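Local coordinates for N-acetylmuramoyl-L-alanine amidase domain-containing protein SAOUHSC_02979 (Staphylococcus aureus, PDB 5T1Q), which probably hydrolyses amide bonds in bacterial cell-wall peptidoglycan, here as the part that carries its glucosaminidase-like and CHAP domains, at residues 270-282 with 300-314. Numbering follows the deposited sequence.
With NA (sodium ion), chain E; NA (sodium ion), chain F.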
ATOM      1  N   GLY A 270      14.556  -8.633 -12.432  1.00 24.64           N
ATOM      2  CA  GLY A 270      14.406  -8.474 -10.997  1.00 24.19           C
ATOM      3  C   GLY A 270      15.695  -8.424 -10.213  1.00 23.62           C
ATOM      4  O   GLY A 270      15.649  -8.312  -8.976  1.00 23.39           O
ATOM      5  N   ASP A 271      16.832  -8.467 -10.921  1.00 23.04           N
ATOM      6  CA  ASP A 271      18.153  -8.498 -10.307  1.00 22.95           C
ATOM      7  C   ASP A 271      18.906  -7.156 -10.380  1.00 22.04           C
ATOM      8  O   ASP A 271      20.127  -7.119 -10.186  1.00 21.87           O
ATOM      9  CB  ASP A 271      19.007  -9.605 -10.967  1.00 23.78           C
ATOM     10  CG  ASP A 271      19.566  -9.210 -12.381  1.00 24.02           C
ATOM     11  OD1 ASP A 271      18.965  -8.364 -13.099  1.00 23.63           O
ATOM     12  OD2 ASP A 271      20.623  -9.750 -12.771  1.00 24.32           O
ATOM     13  N   LEU A 272      18.199  -6.061 -10.648  1.00 21.43           N
ATOM     14  CA  LEU A 272      18.873  -4.770 -10.775  1.00 21.10           C
ATOM     15  C   LEU A 272      19.210  -4.105  -9.428  1.00 21.22           C
ATOM     16  O   LEU A 272      19.898  -3.086  -9.406  1.00 21.57           O
ATOM     17  CB  LEU A 272      18.075  -3.824 -11.681  1.00 20.17           C
ATOM     18  CG  LEU A 272      17.820  -4.294 -13.129  1.00 20.30           C
ATOM     19  CD1 LEU A 272      17.048  -3.242 -13.881  1.00 19.42           C
ATOM     20  CD2 LEU A 272      19.077  -4.631 -13.910  1.00 20.89           C
ATOM     21  N   GLY A 273      18.733  -4.674  -8.321  1.00 21.80           N
ATOM     22  CA  GLY A 273      19.030  -4.144  -6.981  1.00 22.14           C
ATOM     23  C   GLY A 273      18.364  -2.804  -6.679  1.00 21.64           C
ATOM     24  O   GLY A 273      17.292  -2.494  -7.213  1.00 21.17           O
ATOM     25  N   ASP A 274      18.983  -2.020  -5.795  1.00 22.11           N
ATOM     26  CA  ASP A 274      18.452  -0.696  -5.449  1.00 22.33           C
ATOM     27  C   ASP A 274      18.442   0.208  -6.672  1.00 20.94           C
ATOM     28  O   ASP A 274      19.242   0.036  -7.586  1.00 20.11           O
ATOM     29  CB  ASP A 274      19.259  -0.049  -4.336  1.00 24.15           C
ATOM     30  CG  ASP A 274      19.291  -0.897  -3.072  1.00 26.46           C
ATOM     31  OD1 ASP A 274      18.310  -1.630  -2.797  1.00 27.53           O
ATOM     32  OD2 ASP A 274      20.305  -0.829  -2.366  1.00 28.68           O
ATOM     33  N   ALA A 275      17.569   1.206  -6.637  1.00 19.76           N
ATOM     34  CA  ALA A 275      17.342   2.086  -7.768  1.00 19.18           C
ATOM     35  C   ALA A 275      18.577   2.628  -8.491  1.00 18.76           C
ATOM     36  O   ALA A 275      18.646   2.557  -9.710  1.00 17.84           O
ATOM     37  CB  ALA A 275      16.449   3.245  -7.342  1.00 19.41           C
ATOM     38  N   HIS A 276      19.540   3.169  -7.752  1.00 18.88           N
ATOM     39  CA  HIS A 276      20.697   3.778  -8.388  1.00 19.51           C
ATOM     40  C   HIS A 276      21.544   2.803  -9.197  1.00 19.98           C
ATOM     41  O   HIS A 276      22.301   3.242 -10.069  1.00 19.99           O
ATOM     42  CB  HIS A 276      21.584   4.507  -7.366  1.00 20.69           C
ATOM     43  CG  HIS A 276      22.290   3.599  -6.429  1.00 21.98           C
ATOM     44  ND1 HIS A 276      23.639   3.358  -6.521  1.00 23.77           N
ATOM     45  CD2 HIS A 276      21.835   2.828  -5.410  1.00 22.91           C
ATOM     46  CE1 HIS A 276      23.994   2.500  -5.580  1.00 23.96           C
ATOM     47  NE2 HIS A 276      22.917   2.146  -4.906  1.00 23.54           N
ATOM     48  N   ASN A 277      21.465   1.506  -8.878  1.00 19.54           N
ATOM     49  CA  ASN A 277      22.201   0.502  -9.626  1.00 20.06           C
ATOM     50  C   ASN A 277      21.502   0.061 -10.891  1.00 19.19           C
ATOM     51  O   ASN A 277      22.060  -0.720 -11.640  1.00 19.09           O
ATOM     52  CB  ASN A 277      22.446  -0.749  -8.776  1.00 21.20           C
ATOM     53  CG  ASN A 277      23.598  -0.591  -7.820  1.00 22.64           C
ATOM     54  OD1 ASN A 277      24.611   0.024  -8.146  1.00 24.21           O
ATOM     55  ND2 ASN A 277      23.474  -1.197  -6.648  1.00 23.38           N
ATOM     56  N   TRP A 278      20.291   0.546 -11.135  1.00 18.18           N
ATOM     57  CA  TRP A 278      19.543   0.096 -12.313  1.00 17.79           C
ATOM     58  C   TRP A 278      20.207   0.410 -13.650  1.00 17.95           C
ATOM     59  O   TRP A 278      20.275  -0.457 -14.520  1.00 17.59           O
ATOM     60  CB  TRP A 278      18.117   0.645 -12.279  1.00 17.12           C
ATOM     61  CG  TRP A 278      17.178  -0.171 -11.421  1.00 16.96           C
ATOM     62  CD1 TRP A 278      17.445  -0.735 -10.217  1.00 17.25           C
ATOM     63  CD2 TRP A 278      15.794  -0.414 -11.679  1.00 16.62           C
ATOM     64  NE1 TRP A 278      16.316  -1.386  -9.734  1.00 17.27           N
ATOM     65  CE2 TRP A 278      15.291  -1.182 -10.608  1.00 16.73           C
ATOM     66  CE3 TRP A 278      14.926  -0.055 -12.717  1.00 16.47           C
ATOM     67  CZ2 TRP A 278      13.969  -1.611 -10.551  1.00 16.89           C
ATOM     68  CZ3 TRP A 278      13.611  -0.505 -12.671  1.00 16.44           C
ATOM     69  CH2 TRP A 278      13.147  -1.267 -11.595  1.00 16.69           C
ATOM     70  N   ASN A 279      20.717   1.636 -13.802  1.00 18.19           N
ATOM     71  CA  ASN A 279      21.309   2.036 -15.076  1.00 18.40           C
ATOM     72  C   ASN A 279      22.593   1.276 -15.428  1.00 19.00           C
ATOM     73  O   ASN A 279      22.725   0.791 -16.548  1.00 19.09           O
ATOM     74  CB  ASN A 279      21.466   3.570 -15.194  1.00 18.38           C
ATOM     75  CG  ASN A 279      22.342   4.168 -14.118  1.00 18.84           C
ATOM     76  OD1 ASN A 279      22.525   3.585 -13.038  1.00 19.30           O
ATOM     77  ND2 ASN A 279      22.872   5.345 -14.388  1.00 18.97           N
ATOM     78  N   ASN A 280      23.532   1.177 -14.489  1.00 19.56           N
ATOM     79  CA  ASN A 280      24.793   0.446 -14.736  1.00 20.55           C
ATOM     80  C   ASN A 280      24.541  -1.076 -14.842  1.00 20.73           C
ATOM     81  O   ASN A 280      25.107  -1.735 -15.692  1.00 21.39           O
ATOM     82  CB  ASN A 280      25.865   0.753 -13.679  1.00 21.36           C
ATOM     83  CG  ASN A 280      25.318   0.724 -12.271  1.00 21.92           C
ATOM     84  OD1 ASN A 280      24.529   1.604 -11.887  1.00 22.64           O
ATOM     85  ND2 ASN A 280      25.726  -0.257 -11.487  1.00 22.27           N
ATOM     86  N   ARG A 281      23.678  -1.638 -14.004  1.00 20.22           N
ATOM     87  CA  ARG A 281      23.402  -3.057 -14.140  1.00 20.45           C
ATOM     88  C   ARG A 281      22.645  -3.362 -15.433  1.00 20.18           C
ATOM     89  O   ARG A 281      22.971  -4.332 -16.107  1.00 20.72           O
ATOM     90  CB  ARG A 281      22.644  -3.607 -12.945  1.00 20.78           C
ATOM     91  CG  ARG A 281      23.483  -3.670 -11.677  1.00 21.31           C
ATOM     92  CD  ARG A 281      22.819  -4.535 -10.625  1.00 21.72           C
ATOM     93  NE  ARG A 281      23.533  -4.469  -9.360  1.00 22.37           N
ATOM     94  CZ  ARG A 281      23.170  -5.098  -8.251  1.00 23.22           C
ATOM     95  NH1 ARG A 281      22.093  -5.902  -8.220  1.00 23.72           N
ATOM     96  NH2 ARG A 281      23.898  -4.938  -7.156  1.00 23.91           N
ATOM     97  N   ALA A 282      21.652  -2.534 -15.780  1.00 19.28           N
ATOM     98  CA  ALA A 282      20.839  -2.752 -16.985  1.00 19.38           C
ATOM     99  C   ALA A 282      21.711  -2.714 -18.215  1.00 19.93           C
ATOM    100  O   ALA A 282      21.568  -3.545 -19.110  1.00 19.92           O
ATOM    101  CB  ALA A 282      19.729  -1.713 -17.105  1.00 18.65           C
ATOM    102  N   VAL A 300      16.325   6.727 -14.184  1.00 16.71           N
ATOM    103  CA  VAL A 300      17.112   6.562 -12.983  1.00 16.83           C
ATOM    104  C   VAL A 300      17.801   7.843 -12.510  1.00 17.20           C
ATOM    105  O   VAL A 300      18.391   8.571 -13.312  1.00 16.71           O
ATOM    106  CB  VAL A 300      18.184   5.498 -13.214  1.00 17.07           C
ATOM    107  CG1 VAL A 300      19.065   5.343 -11.976  1.00 17.20           C
ATOM    108  CG2 VAL A 300      17.538   4.183 -13.621  1.00 16.98           C
ATOM    109  N   PHE A 301      17.725   8.052 -11.189  1.00 17.76           N
ATOM    110  CA  PHE A 301      18.375   9.122 -10.456  1.00 18.39           C
ATOM    111  C   PHE A 301      19.498   8.458  -9.653  1.00 19.23           C
ATOM    112  O   PHE A 301      19.219   7.556  -8.833  1.00 18.96           O
ATOM    113  CB  PHE A 301      17.418   9.746  -9.416  1.00 18.61           C
ATOM    114  CG  PHE A 301      16.295  10.572  -9.996  1.00 18.49           C
ATOM    115  CD1 PHE A 301      15.182   9.965 -10.553  1.00 18.26           C
ATOM    116  CD2 PHE A 301      16.334  11.958  -9.931  1.00 19.04           C
ATOM    117  CE1 PHE A 301      14.136  10.725 -11.062  1.00 18.32           C
ATOM    118  CE2 PHE A 301      15.294  12.729 -10.450  1.00 19.19           C
ATOM    119  CZ  PHE A 301      14.190  12.116 -10.998  1.00 18.49           C
ATOM    120  N   GLU A 302      20.745   8.899  -9.838  1.00 20.00           N
ATOM    121  CA  GLU A 302      21.871   8.354  -9.061  1.00 21.42           C
ATOM    122  C   GLU A 302      21.707   8.717  -7.567  1.00 20.86           C
ATOM    123  O   GLU A 302      20.901   9.576  -7.206  1.00 19.96           O
ATOM    124  CB  GLU A 302      23.221   8.895  -9.576  1.00 23.59           C
ATOM    125  CG  GLU A 302      23.568   8.560 -11.037  1.00 24.53           C
ATOM    126  CD  GLU A 302      23.931   7.090 -11.265  1.00 26.07           C
ATOM    127  OE1 GLU A 302      23.853   6.275 -10.324  1.00 26.79           O
ATOM    128  OE2 GLU A 302      24.339   6.734 -12.399  1.00 27.64           O
ATOM    129  N   ALA A 303      22.408   7.993  -6.707  1.00 20.84           N
ATOM    130  CA  ALA A 303      22.406   8.260  -5.267  1.00 21.61           C
ATOM    131  C   ALA A 303      22.677   9.751  -5.015  1.00 22.21           C
ATOM    132  O   ALA A 303      23.637  10.297  -5.521  1.00 22.14           O
ATOM    133  CB  ALA A 303      23.477   7.412  -4.594  1.00 22.50           C
ATOM    134  N   GLY A 304      21.778  10.409  -4.296  1.00 22.80           N
ATOM    135  CA  GLY A 304      21.905  11.838  -4.005  1.00 23.63           C
ATOM    136  C   GLY A 304      21.634  12.810  -5.151  1.00 23.68           C
ATOM    137  O   GLY A 304      21.733  14.002  -4.954  1.00 24.47           O
ATOM    138  N   GLN A 305      21.261  12.336  -6.332  1.00 22.88           N
ATOM    139  CA  GLN A 305      21.077  13.241  -7.472  1.00 23.22           C
ATOM    140  C   GLN A 305      19.752  14.005  -7.471  1.00 23.23           C
ATOM    141  O   GLN A 305      18.710  13.393  -7.461  1.00 22.70           O
ATOM    142  CB  GLN A 305      21.203  12.463  -8.771  1.00 22.74           C
ATOM    143  CG  GLN A 305      21.133  13.310 -10.042  1.00 22.71           C
ATOM    144  CD  GLN A 305      21.309  12.477 -11.295  1.00 21.97           C
ATOM    145  OE1 GLN A 305      21.013  11.283 -11.309  1.00 21.68           O
ATOM    146  NE2 GLN A 305      21.808  13.093 -12.342  1.00 22.21           N
ATOM    147  N   PHE A 306      19.820  15.336  -7.527  1.00 24.38           N
ATOM    148  CA  PHE A 306      18.627  16.229  -7.539  1.00 25.38           C
ATOM    149  C   PHE A 306      17.623  15.905  -6.418  1.00 26.89           C
ATOM    150  O   PHE A 306      16.407  15.783  -6.651  1.00 27.41           O
ATOM    151  CB  PHE A 306      17.905  16.197  -8.907  1.00 23.86           C
ATOM    152  CG  PHE A 306      18.812  16.403 -10.097  1.00 23.75           C
ATOM    153  CD1 PHE A 306      19.851  17.329 -10.064  1.00 24.64           C
ATOM    154  CD2 PHE A 306      18.566  15.735 -11.279  1.00 23.02           C
ATOM    155  CE1 PHE A 306      20.667  17.522 -11.169  1.00 25.04           C
ATOM    156  CE2 PHE A 306      19.364  15.932 -12.391  1.00 23.59           C
ATOM    157  CZ  PHE A 306      20.420  16.827 -12.338  1.00 24.33           C
ATOM    158  N   GLY A 307      18.146  15.721  -5.216  1.00 28.68           N
ATOM    159  CA  GLY A 307      17.332  15.386  -4.059  1.00 29.38           C
ATOM    160  C   GLY A 307      16.983  13.918  -3.881  1.00 29.02           C
ATOM    161  O   GLY A 307      16.321  13.567  -2.914  1.00 30.94           O
ATOM    162  N   ALA A 308      17.407  13.047  -4.791  1.00 28.28           N
ATOM    163  CA  ALA A 308      17.096  11.611  -4.646  1.00 27.19           C
ATOM    164  C   ALA A 308      17.806  11.044  -3.412  1.00 27.84           C
ATOM    165  O   ALA A 308      18.823  11.564  -2.983  1.00 27.48           O
ATOM    166  CB  ALA A 308      17.496  10.833  -5.895  1.00 25.62           C
ATOM    167  N   ASP A 309      17.268   9.963  -2.859  1.00 28.68           N
ATOM    168  CA  ASP A 309      17.856   9.334  -1.667  1.00 30.13           C
ATOM    169  C   ASP A 309      19.393   9.241  -1.761  1.00 30.57           C
ATOM    170  O   ASP A 309      19.951   8.745  -2.763  1.00 28.08           O
ATOM    171  CB  ASP A 309      17.243   7.958  -1.455  1.00 30.89           C
ATOM    172  CG  ASP A 309      17.541   7.386  -0.094  1.00 33.01           C
ATOM    173  OD1 ASP A 309      18.694   6.967   0.168  1.00 32.56           O
ATOM    174  OD2 ASP A 309      16.578   7.304   0.700  1.00 36.60           O
ATOM    175  N   GLN A 310      20.054   9.717  -0.708  1.00 32.43           N
ATOM    176  CA  GLN A 310      21.521   9.787  -0.637  1.00 35.35           C
ATOM    177  C   GLN A 310      22.272   8.472  -0.816  1.00 33.63           C
ATOM    178  O   GLN A 310      23.414   8.484  -1.278  1.00 33.27           O
ATOM    179  CB  GLN A 310      21.964  10.458   0.676  1.00 40.18           C
ATOM    180  CG  GLN A 310      21.775  11.977   0.690  1.00 44.52           C
ATOM    181  CD  GLN A 310      22.829  12.730  -0.134  1.00 48.11           C
ATOM    182  OE1 GLN A 310      23.933  12.226  -0.373  1.00 52.36           O
ATOM    183  NE2 GLN A 310      22.502  13.957  -0.537  1.00 49.32           N
ATOM    184  N   HIS A 311      21.634   7.363  -0.460  0.50 33.09           N
ATOM    185  CA  HIS A 311      22.246   6.043  -0.589  0.50 33.20           C
ATOM    186  C   HIS A 311      21.653   5.257  -1.743  0.50 31.05           C
ATOM    187  O   HIS A 311      22.385   4.715  -2.567  0.50 30.73           O
ATOM    188  CB  HIS A 311      22.096   5.269   0.727  0.50 34.84           C
ATOM    189  CG  HIS A 311      22.366   3.797   0.618  0.50 35.87           C
ATOM    190  ND1 HIS A 311      23.433   3.278  -0.086  0.50 36.31           N
ATOM    191  CD2 HIS A 311      21.755   2.738   1.201  0.50 36.73           C
ATOM    192  CE1 HIS A 311      23.435   1.961   0.024  0.50 36.73           C
ATOM    193  NE2 HIS A 311      22.429   1.608   0.805  0.50 37.21           N
ATOM    194  N   TYR A 312      20.331   5.256  -1.839  1.00 29.58           N
ATOM    195  CA  TYR A 312      19.630   4.426  -2.837  1.00 28.58           C
ATOM    196  C   TYR A 312      19.298   5.070  -4.171  1.00 25.46           C
ATOM    197  O   TYR A 312      18.985   4.362  -5.113  1.00 24.56           O
ATOM    198  CB  TYR A 312      18.309   3.884  -2.276  1.00 30.77           C
ATOM    199  CG  TYR A 312      18.400   2.940  -1.099  1.00 34.70           C
ATOM    200  CD1 TYR A 312      19.363   1.939  -1.046  1.00 37.46           C
ATOM    201  CD2 TYR A 312      17.428   2.960  -0.108  1.00 37.51           C
ATOM    202  CE1 TYR A 312      19.405   1.041   0.013  1.00 40.64           C
ATOM    203  CE2 TYR A 312      17.459   2.062   0.948  1.00 40.60           C
ATOM    204  CZ  TYR A 312      18.448   1.108   1.006  1.00 41.03           C
ATOM    205  OH  TYR A 312      18.491   0.225   2.061  1.00 44.31           O
ATOM    206  N   GLY A 313      19.334   6.389  -4.265  1.00 23.06           N
ATOM    207  CA  GLY A 313      18.906   7.046  -5.489  1.00 21.32           C
ATOM    208  C   GLY A 313      17.404   6.826  -5.642  1.00 19.93           C
ATOM    209  O   GLY A 313      16.694   6.584  -4.668  1.00 19.41           O
ATOM    210  N   HIS A 314      16.932   6.845  -6.870  1.00 18.51           N
ATOM    211  CA  HIS A 314      15.523   6.703  -7.123  1.00 18.25           C
ATOM    212  C   HIS A 314      15.288   6.249  -8.544  1.00 16.75           C
ATOM    213  O   HIS A 314      16.147   6.424  -9.399  1.00 17.07           O
ATOM    214  CB  HIS A 314      14.851   8.065  -6.864  1.00 19.03           C
ATOM    215  CG  HIS A 314      13.374   8.057  -7.043  1.00 19.61           C
ATOM    216  ND1 HIS A 314      12.540   7.308  -6.244  1.00 20.75           N
ATOM    217  CD2 HIS A 314      12.573   8.733  -7.897  1.00 20.10           C
ATOM    218  CE1 HIS A 314      11.283   7.496  -6.626  1.00 20.82           C
ATOM    219  NE2 HIS A 314      11.277   8.349  -7.631  1.00 20.39           N
TER
HETATM  220 NA    NA E 701      24.118   3.798 -11.170  1.00 25.76          NA
HETATM  221 NA    NA F 702      14.366  14.093  -6.503  1.00 49.95          NA
HETATM  222  O   HOH W   1      24.568   6.349  -7.591  1.00 28.03           O
HETATM  223  O   HOH W   2      25.289   3.431  -9.251  1.00 32.74           O
HETATM  224  O   HOH W   3      25.994   4.872 -12.552  1.00 36.15           O
HETATM  225  O   HOH W   4      13.307  11.683  -5.676  1.00 45.35           O
HETATM  226  O   HOH W   5      12.744  14.701  -4.913  1.00 58.91           O
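A six-ligand sodium site joins His276, Asn279 and Asn280 to Glu302 in the CHAP domain. His276 gives its backbone O, 2.2 Å from the sodium, and Asn279 and Asn280 give their OD1 atoms. Glu302 adds OE1 at 2.6 Å, and two waters complete the shell. The Glu302 chain bends at its second torsion (chi2 -72°), which brings the carboxylate back to the ion. Its other oxygen, OE2, takes a nearly straight hydrogen bond from Asn279 ND2 (2.8 Å, 174° at the hydrogen). The bond lies in the amide plane but meets the carboxylate from above its plane. Asn279 thus binds the metal with one end of its amide and positions the glutamate with the other; ND2 is also hydrogen-bonded to Ser354 OG.

CHAP domains are papain-like, with a helix packed on an antiparallel sheet, and this contact joins the start of helix 278-284 to the end of strand 298-301 and the loop that follows. Val300 packs against the start of the helix, its CG2 3.8 Å from Trp278 CB. Farther along, His276 N donates to Tyr312 O (2.9 Å). His311 O lies over one face of the His276 ring, toward its rim and 3.3 Å above the plane; Asn277 CG lies over the opposite face, also toward the rim. Asp274 OD2 lies 3.2 Å from Tyr312 CE1, the carboxylate and ring planes 60° apart; Asp274 OD1 is hydrogen-bonded to Ser21 OG. Ala275 CB packs on the backbone of His314, 3.4 Å from its C. His314 NE2 is hydrogen-bonded to Glu331 OE1; with Cys253 these two are consistent with a Cys-His-Glu catalytic triad.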